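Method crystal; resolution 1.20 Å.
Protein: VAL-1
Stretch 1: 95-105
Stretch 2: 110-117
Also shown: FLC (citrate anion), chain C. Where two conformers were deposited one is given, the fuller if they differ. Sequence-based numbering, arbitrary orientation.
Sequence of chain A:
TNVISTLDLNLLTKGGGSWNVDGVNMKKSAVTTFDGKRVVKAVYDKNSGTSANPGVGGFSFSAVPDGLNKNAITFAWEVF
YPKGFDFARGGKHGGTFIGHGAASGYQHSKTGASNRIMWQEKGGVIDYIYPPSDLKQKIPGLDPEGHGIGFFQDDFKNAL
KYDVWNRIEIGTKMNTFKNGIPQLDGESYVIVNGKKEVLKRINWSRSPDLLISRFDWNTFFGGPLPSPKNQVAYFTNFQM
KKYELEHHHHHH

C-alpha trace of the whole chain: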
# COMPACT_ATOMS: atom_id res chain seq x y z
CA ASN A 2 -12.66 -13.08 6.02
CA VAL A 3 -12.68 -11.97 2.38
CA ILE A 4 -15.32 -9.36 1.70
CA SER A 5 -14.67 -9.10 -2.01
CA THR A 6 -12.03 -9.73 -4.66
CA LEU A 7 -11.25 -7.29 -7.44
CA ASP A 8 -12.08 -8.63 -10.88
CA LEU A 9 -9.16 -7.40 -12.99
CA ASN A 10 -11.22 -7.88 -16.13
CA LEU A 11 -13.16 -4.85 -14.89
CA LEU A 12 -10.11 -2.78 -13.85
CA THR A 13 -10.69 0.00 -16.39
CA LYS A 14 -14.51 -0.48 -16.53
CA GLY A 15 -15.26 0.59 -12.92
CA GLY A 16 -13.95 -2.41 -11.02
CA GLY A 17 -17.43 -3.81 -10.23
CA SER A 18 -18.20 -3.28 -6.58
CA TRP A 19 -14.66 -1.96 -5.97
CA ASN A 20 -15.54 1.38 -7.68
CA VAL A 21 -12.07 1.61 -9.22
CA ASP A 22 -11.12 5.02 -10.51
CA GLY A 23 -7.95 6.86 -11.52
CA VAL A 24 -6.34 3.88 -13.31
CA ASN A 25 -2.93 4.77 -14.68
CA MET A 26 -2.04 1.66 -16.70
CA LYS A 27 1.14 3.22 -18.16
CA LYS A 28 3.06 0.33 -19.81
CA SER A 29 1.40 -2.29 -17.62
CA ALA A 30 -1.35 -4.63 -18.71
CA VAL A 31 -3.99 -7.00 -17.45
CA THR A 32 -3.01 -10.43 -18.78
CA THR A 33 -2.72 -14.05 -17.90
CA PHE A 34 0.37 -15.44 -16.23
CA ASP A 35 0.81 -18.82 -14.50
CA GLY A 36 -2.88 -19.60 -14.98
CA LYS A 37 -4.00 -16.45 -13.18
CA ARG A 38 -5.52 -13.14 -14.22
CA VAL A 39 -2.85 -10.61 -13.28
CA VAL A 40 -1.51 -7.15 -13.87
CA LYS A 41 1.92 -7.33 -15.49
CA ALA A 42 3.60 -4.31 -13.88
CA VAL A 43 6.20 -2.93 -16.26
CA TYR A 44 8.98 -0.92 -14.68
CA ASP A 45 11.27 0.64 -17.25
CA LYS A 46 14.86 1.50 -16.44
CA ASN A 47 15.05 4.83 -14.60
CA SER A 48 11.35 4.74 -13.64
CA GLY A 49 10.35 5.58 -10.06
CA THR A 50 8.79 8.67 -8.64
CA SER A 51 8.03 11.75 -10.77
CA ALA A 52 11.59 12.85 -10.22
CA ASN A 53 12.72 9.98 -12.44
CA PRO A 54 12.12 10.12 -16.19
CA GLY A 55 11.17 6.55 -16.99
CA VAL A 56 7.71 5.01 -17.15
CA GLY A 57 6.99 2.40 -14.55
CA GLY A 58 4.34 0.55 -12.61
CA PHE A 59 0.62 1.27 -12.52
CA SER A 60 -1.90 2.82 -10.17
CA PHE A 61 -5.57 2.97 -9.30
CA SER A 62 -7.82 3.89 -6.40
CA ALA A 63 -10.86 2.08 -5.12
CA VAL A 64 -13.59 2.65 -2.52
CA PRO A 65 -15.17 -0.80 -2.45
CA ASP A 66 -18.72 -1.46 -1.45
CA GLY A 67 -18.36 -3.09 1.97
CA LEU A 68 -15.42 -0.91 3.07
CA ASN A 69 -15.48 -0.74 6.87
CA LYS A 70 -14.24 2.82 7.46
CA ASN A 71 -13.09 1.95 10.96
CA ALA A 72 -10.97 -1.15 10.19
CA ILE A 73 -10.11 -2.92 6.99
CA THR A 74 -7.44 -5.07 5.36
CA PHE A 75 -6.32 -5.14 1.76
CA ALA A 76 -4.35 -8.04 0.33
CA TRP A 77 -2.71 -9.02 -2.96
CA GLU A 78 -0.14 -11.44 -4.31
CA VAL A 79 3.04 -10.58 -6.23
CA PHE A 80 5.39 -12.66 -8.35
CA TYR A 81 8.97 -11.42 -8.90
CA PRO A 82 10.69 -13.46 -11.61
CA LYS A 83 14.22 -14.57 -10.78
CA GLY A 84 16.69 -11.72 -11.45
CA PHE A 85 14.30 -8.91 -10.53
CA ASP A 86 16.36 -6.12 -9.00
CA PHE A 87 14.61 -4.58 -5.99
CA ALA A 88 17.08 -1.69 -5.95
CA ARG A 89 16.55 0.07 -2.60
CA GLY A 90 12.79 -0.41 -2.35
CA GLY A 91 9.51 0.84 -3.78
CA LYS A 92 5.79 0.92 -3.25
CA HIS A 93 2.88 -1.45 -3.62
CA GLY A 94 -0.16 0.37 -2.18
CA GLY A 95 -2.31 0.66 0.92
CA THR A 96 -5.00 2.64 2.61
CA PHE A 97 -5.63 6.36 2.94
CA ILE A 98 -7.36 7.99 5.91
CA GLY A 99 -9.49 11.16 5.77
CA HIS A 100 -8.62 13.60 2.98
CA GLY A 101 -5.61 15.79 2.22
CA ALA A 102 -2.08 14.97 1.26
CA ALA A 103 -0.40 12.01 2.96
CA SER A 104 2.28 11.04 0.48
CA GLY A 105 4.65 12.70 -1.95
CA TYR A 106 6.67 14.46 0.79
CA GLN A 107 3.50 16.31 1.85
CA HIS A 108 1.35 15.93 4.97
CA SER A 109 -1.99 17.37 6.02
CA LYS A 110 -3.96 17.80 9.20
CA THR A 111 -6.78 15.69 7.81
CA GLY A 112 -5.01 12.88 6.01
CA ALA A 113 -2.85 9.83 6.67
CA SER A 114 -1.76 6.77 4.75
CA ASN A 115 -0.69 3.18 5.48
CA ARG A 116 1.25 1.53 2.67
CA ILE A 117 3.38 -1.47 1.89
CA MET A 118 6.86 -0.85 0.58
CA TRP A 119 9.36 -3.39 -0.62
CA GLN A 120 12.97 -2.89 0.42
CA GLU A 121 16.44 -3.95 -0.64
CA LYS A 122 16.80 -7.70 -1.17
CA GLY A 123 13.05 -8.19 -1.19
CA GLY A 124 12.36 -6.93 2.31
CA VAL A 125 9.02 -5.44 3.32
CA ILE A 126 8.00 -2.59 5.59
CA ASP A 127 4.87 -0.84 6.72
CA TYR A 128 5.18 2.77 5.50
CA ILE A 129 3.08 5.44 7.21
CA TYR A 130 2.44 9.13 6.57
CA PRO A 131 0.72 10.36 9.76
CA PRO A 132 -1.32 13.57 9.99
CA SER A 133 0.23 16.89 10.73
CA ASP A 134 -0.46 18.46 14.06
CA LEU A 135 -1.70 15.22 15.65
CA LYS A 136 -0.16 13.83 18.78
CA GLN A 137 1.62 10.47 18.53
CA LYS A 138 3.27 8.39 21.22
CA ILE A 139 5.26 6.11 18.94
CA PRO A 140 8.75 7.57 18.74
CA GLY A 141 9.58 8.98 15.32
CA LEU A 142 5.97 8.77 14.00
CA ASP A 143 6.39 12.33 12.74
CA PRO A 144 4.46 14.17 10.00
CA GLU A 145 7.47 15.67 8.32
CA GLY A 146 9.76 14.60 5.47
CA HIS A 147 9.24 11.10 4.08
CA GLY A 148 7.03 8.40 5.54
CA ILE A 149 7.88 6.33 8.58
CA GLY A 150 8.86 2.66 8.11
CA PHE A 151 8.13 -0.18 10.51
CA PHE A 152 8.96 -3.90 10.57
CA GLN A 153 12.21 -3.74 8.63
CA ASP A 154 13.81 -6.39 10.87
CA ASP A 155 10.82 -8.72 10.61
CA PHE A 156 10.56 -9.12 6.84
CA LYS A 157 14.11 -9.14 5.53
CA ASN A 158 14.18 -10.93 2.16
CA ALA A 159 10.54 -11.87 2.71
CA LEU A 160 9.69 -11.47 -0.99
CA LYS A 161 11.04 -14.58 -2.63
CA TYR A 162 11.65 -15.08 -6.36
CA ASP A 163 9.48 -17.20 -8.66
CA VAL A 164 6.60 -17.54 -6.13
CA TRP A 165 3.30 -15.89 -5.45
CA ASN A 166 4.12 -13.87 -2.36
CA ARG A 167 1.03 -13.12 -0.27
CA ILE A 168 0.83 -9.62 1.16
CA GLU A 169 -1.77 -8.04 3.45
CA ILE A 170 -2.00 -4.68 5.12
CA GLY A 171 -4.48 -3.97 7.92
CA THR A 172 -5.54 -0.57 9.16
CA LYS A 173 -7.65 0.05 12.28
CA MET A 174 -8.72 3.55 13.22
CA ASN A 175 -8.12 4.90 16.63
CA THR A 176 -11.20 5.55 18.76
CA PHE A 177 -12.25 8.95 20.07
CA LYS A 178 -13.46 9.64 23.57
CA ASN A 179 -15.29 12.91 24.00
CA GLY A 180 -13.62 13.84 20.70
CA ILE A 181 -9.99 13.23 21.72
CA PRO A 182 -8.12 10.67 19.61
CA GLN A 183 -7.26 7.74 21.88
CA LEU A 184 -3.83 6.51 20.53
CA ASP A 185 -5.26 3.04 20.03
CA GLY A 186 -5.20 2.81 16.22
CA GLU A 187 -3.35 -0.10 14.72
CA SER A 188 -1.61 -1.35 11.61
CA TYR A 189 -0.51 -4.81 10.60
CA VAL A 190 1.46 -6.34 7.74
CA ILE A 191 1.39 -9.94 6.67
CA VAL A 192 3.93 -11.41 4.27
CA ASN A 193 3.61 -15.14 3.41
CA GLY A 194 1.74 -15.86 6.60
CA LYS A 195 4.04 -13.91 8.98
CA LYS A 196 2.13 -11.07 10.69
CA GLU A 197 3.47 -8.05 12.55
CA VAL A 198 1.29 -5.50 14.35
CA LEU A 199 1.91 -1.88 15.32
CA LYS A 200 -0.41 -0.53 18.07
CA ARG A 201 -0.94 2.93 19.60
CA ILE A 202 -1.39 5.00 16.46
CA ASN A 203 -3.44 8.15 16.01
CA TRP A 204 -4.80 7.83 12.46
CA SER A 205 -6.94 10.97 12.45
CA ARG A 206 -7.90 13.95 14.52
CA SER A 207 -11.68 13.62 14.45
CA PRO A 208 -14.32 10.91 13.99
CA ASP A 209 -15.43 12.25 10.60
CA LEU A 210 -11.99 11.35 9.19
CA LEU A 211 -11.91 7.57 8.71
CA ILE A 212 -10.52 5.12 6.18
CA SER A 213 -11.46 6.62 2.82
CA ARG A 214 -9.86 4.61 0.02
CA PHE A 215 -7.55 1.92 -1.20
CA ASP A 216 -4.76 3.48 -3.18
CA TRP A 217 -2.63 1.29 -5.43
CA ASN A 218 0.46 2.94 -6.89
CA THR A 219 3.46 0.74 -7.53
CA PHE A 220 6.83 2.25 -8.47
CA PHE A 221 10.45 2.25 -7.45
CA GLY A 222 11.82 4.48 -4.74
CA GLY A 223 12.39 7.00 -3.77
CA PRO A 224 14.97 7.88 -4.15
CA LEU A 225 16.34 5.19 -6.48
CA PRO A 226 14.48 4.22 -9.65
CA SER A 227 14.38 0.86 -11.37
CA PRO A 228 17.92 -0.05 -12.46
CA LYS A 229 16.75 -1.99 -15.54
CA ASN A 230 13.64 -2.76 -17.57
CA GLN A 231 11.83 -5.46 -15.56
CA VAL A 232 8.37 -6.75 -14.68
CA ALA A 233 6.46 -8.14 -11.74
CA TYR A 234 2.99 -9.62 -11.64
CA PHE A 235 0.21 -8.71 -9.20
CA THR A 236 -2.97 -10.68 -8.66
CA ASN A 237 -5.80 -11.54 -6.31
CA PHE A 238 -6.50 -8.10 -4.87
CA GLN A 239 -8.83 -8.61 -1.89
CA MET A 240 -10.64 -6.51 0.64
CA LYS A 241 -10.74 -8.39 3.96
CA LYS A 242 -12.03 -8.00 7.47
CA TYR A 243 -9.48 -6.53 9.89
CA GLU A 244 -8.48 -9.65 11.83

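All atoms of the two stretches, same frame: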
# COMPACT_ATOMS: atom_id res chain seq x y z
N GLY A 95 -1.81 0.76 -0.47
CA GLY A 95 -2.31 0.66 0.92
C GLY A 95 -3.54 1.52 1.04
O GLY A 95 -4.28 1.76 0.10
N THR A 96 -3.77 1.96 2.25
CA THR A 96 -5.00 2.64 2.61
C THR A 96 -4.74 4.08 2.96
O THR A 96 -3.73 4.39 3.55
CB THR A 96 -5.58 1.86 3.82
OG1 THR A 96 -6.91 2.19 4.07
CG2 THR A 96 -4.76 2.26 5.02
N PHE A 97 -5.68 4.95 2.56
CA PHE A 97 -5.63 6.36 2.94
C PHE A 97 -6.78 6.67 3.90
O PHE A 97 -7.83 6.04 3.78
CB PHE A 97 -5.73 7.27 1.70
CG PHE A 97 -4.33 7.45 1.05
CD1 PHE A 97 -3.68 6.38 0.45
CD2 PHE A 97 -3.71 8.70 1.05
CE1 PHE A 97 -2.43 6.56 -0.16
CE2 PHE A 97 -2.46 8.90 0.48
CZ PHE A 97 -1.83 7.82 -0.11
N ILE A 98 -6.49 7.58 4.83
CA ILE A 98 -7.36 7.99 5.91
C ILE A 98 -7.82 9.43 5.66
O ILE A 98 -6.94 10.24 5.35
CB ILE A 98 -6.62 8.03 7.26
CG1 ILE A 98 -6.12 6.68 7.75
CG2 ILE A 98 -7.54 8.61 8.34
CD1 ILE A 98 -7.09 5.62 7.27
N GLY A 99 -9.10 9.74 5.80
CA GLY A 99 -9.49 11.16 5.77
C GLY A 99 -9.35 11.71 4.35
O GLY A 99 -9.64 11.04 3.35
N HIS A 100 -8.91 12.95 4.28
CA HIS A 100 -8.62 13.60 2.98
C HIS A 100 -7.40 14.48 3.16
O HIS A 100 -7.00 14.74 4.32
CB HIS A 100 -9.84 14.42 2.49
CG HIS A 100 -10.15 15.59 3.36
ND1 HIS A 100 -9.66 16.86 3.13
CD2 HIS A 100 -10.91 15.63 4.49
CE1 HIS A 100 -10.15 17.63 4.11
NE2 HIS A 100 -10.91 16.91 4.94
N GLY A 101 -6.79 14.94 2.10
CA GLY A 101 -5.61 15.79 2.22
C GLY A 101 -4.38 14.96 1.92
O GLY A 101 -4.39 13.73 2.00
N ALA A 102 -3.33 15.68 1.60
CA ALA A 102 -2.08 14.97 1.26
C ALA A 102 -1.58 14.08 2.37
O ALA A 102 -1.65 14.42 3.56
CB ALA A 102 -1.00 16.03 0.97
N ALA A 103 -1.01 12.95 2.01
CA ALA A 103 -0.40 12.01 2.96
C ALA A 103 0.53 11.12 2.16
O ALA A 103 0.54 9.88 2.34
CB ALA A 103 -1.49 11.19 3.66
N SER A 104 1.30 11.75 1.30
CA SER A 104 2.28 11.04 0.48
C SER A 104 3.02 12.12 -0.30
O SER A 104 2.68 13.30 -0.25
CB SER A 104 1.58 10.05 -0.44
OG SER A 104 0.79 10.73 -1.40
N GLY A 105 4.02 11.71 -1.04
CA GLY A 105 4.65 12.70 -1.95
C GLY A 105 5.37 13.79 -1.19
O GLY A 105 5.45 14.90 -1.70
N LYS A 110 -3.35 17.99 7.89
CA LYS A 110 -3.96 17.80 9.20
C LYS A 110 -5.04 16.73 9.17
O LYS A 110 -5.37 16.16 10.22
CB LYS A 110 -4.58 19.12 9.70
CG LYS A 110 -3.53 20.18 9.99
CD LYS A 110 -4.24 21.44 10.51
CE LYS A 110 -3.21 22.49 10.89
NZ LYS A 110 -3.79 23.41 11.94
N THR A 111 -5.59 16.51 7.96
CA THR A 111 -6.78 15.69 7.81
C THR A 111 -6.52 14.34 7.22
O THR A 111 -7.45 13.53 7.17
CB THR A 111 -7.79 16.47 6.92
OG1 THR A 111 -7.06 16.98 5.78
CG2 THR A 111 -8.34 17.66 7.64
N GLY A 112 -5.27 14.06 6.80
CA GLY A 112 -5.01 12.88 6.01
C GLY A 112 -3.89 12.04 6.56
O GLY A 112 -2.94 12.56 7.14
N ALA A 113 -3.95 10.74 6.33
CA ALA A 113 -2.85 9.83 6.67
C ALA A 113 -2.86 8.69 5.67
O ALA A 113 -3.82 8.48 4.93
CB ALA A 113 -3.04 9.23 8.07
N SER A 114 -1.76 7.93 5.65
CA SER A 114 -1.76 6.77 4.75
C SER A 114 -0.91 5.65 5.38
O SER A 114 0.03 5.89 6.17
CB SER A 114 -1.25 7.07 3.33
OG SER A 114 0.12 7.51 3.45
N ASN A 115 -1.30 4.42 4.98
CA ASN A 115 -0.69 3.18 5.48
C ASN A 115 -0.36 2.33 4.27
O ASN A 115 -1.32 1.81 3.67
CB ASN A 115 -1.70 2.47 6.40
CG ASN A 115 -1.05 1.39 7.23
OD1 ASN A 115 0.18 1.46 7.41
ND2 ASN A 115 -1.83 0.42 7.69
N ARG A 116 0.91 2.22 3.90
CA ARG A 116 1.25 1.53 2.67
C ARG A 116 2.27 0.44 2.91
O ARG A 116 3.04 0.47 3.86
CB ARG A 116 1.84 2.50 1.65
CG ARG A 116 0.77 3.40 1.02
CD ARG A 116 1.38 4.29 -0.10
NE ARG A 116 2.21 5.33 0.59
CZ ARG A 116 2.99 6.20 -0.04
NH1 ARG A 116 3.11 6.14 -1.38
NH2 ARG A 116 3.69 7.14 0.62
N ILE A 117 2.29 -0.51 1.97
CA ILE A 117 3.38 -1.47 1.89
C ILE A 117 4.46 -0.93 0.98
O ILE A 117 4.16 -0.49 -0.17
CB ILE A 117 2.86 -2.79 1.27
CG1 ILE A 117 1.88 -3.51 2.20
CG2 ILE A 117 4.04 -3.67 0.87
CD1 ILE A 117 2.52 -4.12 3.46
CAC FLC C . 5.63 8.79 -1.82
CA FLC C . 6.72 9.74 -2.25
CB FLC C . 8.10 9.13 -1.96
CBC FLC C . 8.18 8.92 -0.45
CG FLC C . 9.17 10.12 -2.40
CGC FLC C . 10.61 9.65 -2.16
OA1 FLC C . 5.52 7.71 -2.39
OA2 FLC C . 4.91 9.14 -0.91
OB1 FLC C . 8.11 7.74 -0.05
OB2 FLC C . 8.24 9.92 0.30
OG1 FLC C . 10.82 8.74 -1.36
OG2 FLC C . 11.52 10.27 -2.78
OHB FLC C . 8.23 7.93 -2.71

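Two neighbouring strands, 95-99 and 112-117, run antiparallel, with 166° between their directions, and the loop that follows the first strand wraps back over the start of the second. Backbone hydrogen bonds set the register; side chains then fill each face of the ladder.

The ladder begins at Gly95, which sits opposite Arg116 in a non-hydrogen-bonded pair with CA atoms only 4.1 Å apart. Its CA lies 3.1 Å from Asn115 O, a CA-H...O contact. A CB here would fall about 1.9 Å from that same oxygen, so the close approach depends on glycine. Thr96 and Asn115 form the first hydrogen-bonded pair, closed by a matched set: Thr96 N to Asn115 O and Asn115 N to Thr96 O, both 2.8 Å. Their side chains share a face, where Thr96 CG2 packs 3.4 Å from Asn115 CB.

Phe97 turns to the other face and meets Ser114. The pair has no backbone hydrogen bonds between its members, and its CA atoms approach to 4.3 Å. The small serine lets the ring lie flat against it: Ser114 CB stands 3.5 Å from the centroid of the Phe97 ring, almost on the ring normal, a CH-pi contact. At Ile98 the pattern returns to the hydrogen-bonded type, with Ile98 N to Ala113 O at 2.8 Å and Ala113 N to Ile98 O at a looser 3.2 Å. On the face shared with Thr96 and Asn115, Ile98 CB touches Ala113 CB at 3.9 Å, while the end of the isoleucine leads away from the second stretch.

Gly99 pairs with Gly112 and ends the first strand. Its positive phi favours glycine, and a CB would come about 2.0 Å from Thr111 O; instead, Gly99 CA makes a CA-H...O contact with that oxygen at 3.4 Å. Gly112 is similarly constrained, since a CB on it would clash with the carbonyl oxygens of His100 and Gly101.

Beyond the strand, Thr111 holds His100 from two directions. His100 N donates to Thr111 O over 3.3 Å, and Thr111 OG1 donates to His100 O over 2.7 Å. The imidazole folds back so that Thr111 CB lies over its face, 3.9 Å from the centroid of the His100 ring. Gly101 leaves room for the threonine hydroxyl: a CB would lie about 2.7 Å from Thr111 OG1.

Ala103 brings the loop back to the strand. Its CB rests 3.5 Å from Ala113 C, and its carbonyl oxygen receives a hydrogen bond from Ser114 OG, with Ser114 OG to Ala103 O at 2.7 Å. Ser114 therefore supports the Phe97 ring with its CB and anchors the loop with its hydroxyl. Ser104 CB then covers one face of the Arg116 guanidinium, 3.7 Å from Arg116 NH2. A citrate, probably from the crystallisation liquor, joins the two stretches at this end: FLC OA2 accepts from Gly105 N at 2.7 Å and from Arg116 NH2 at 2.8 Å, while Arg116 NH1 reaches FLC OA1 at 3.0 Å.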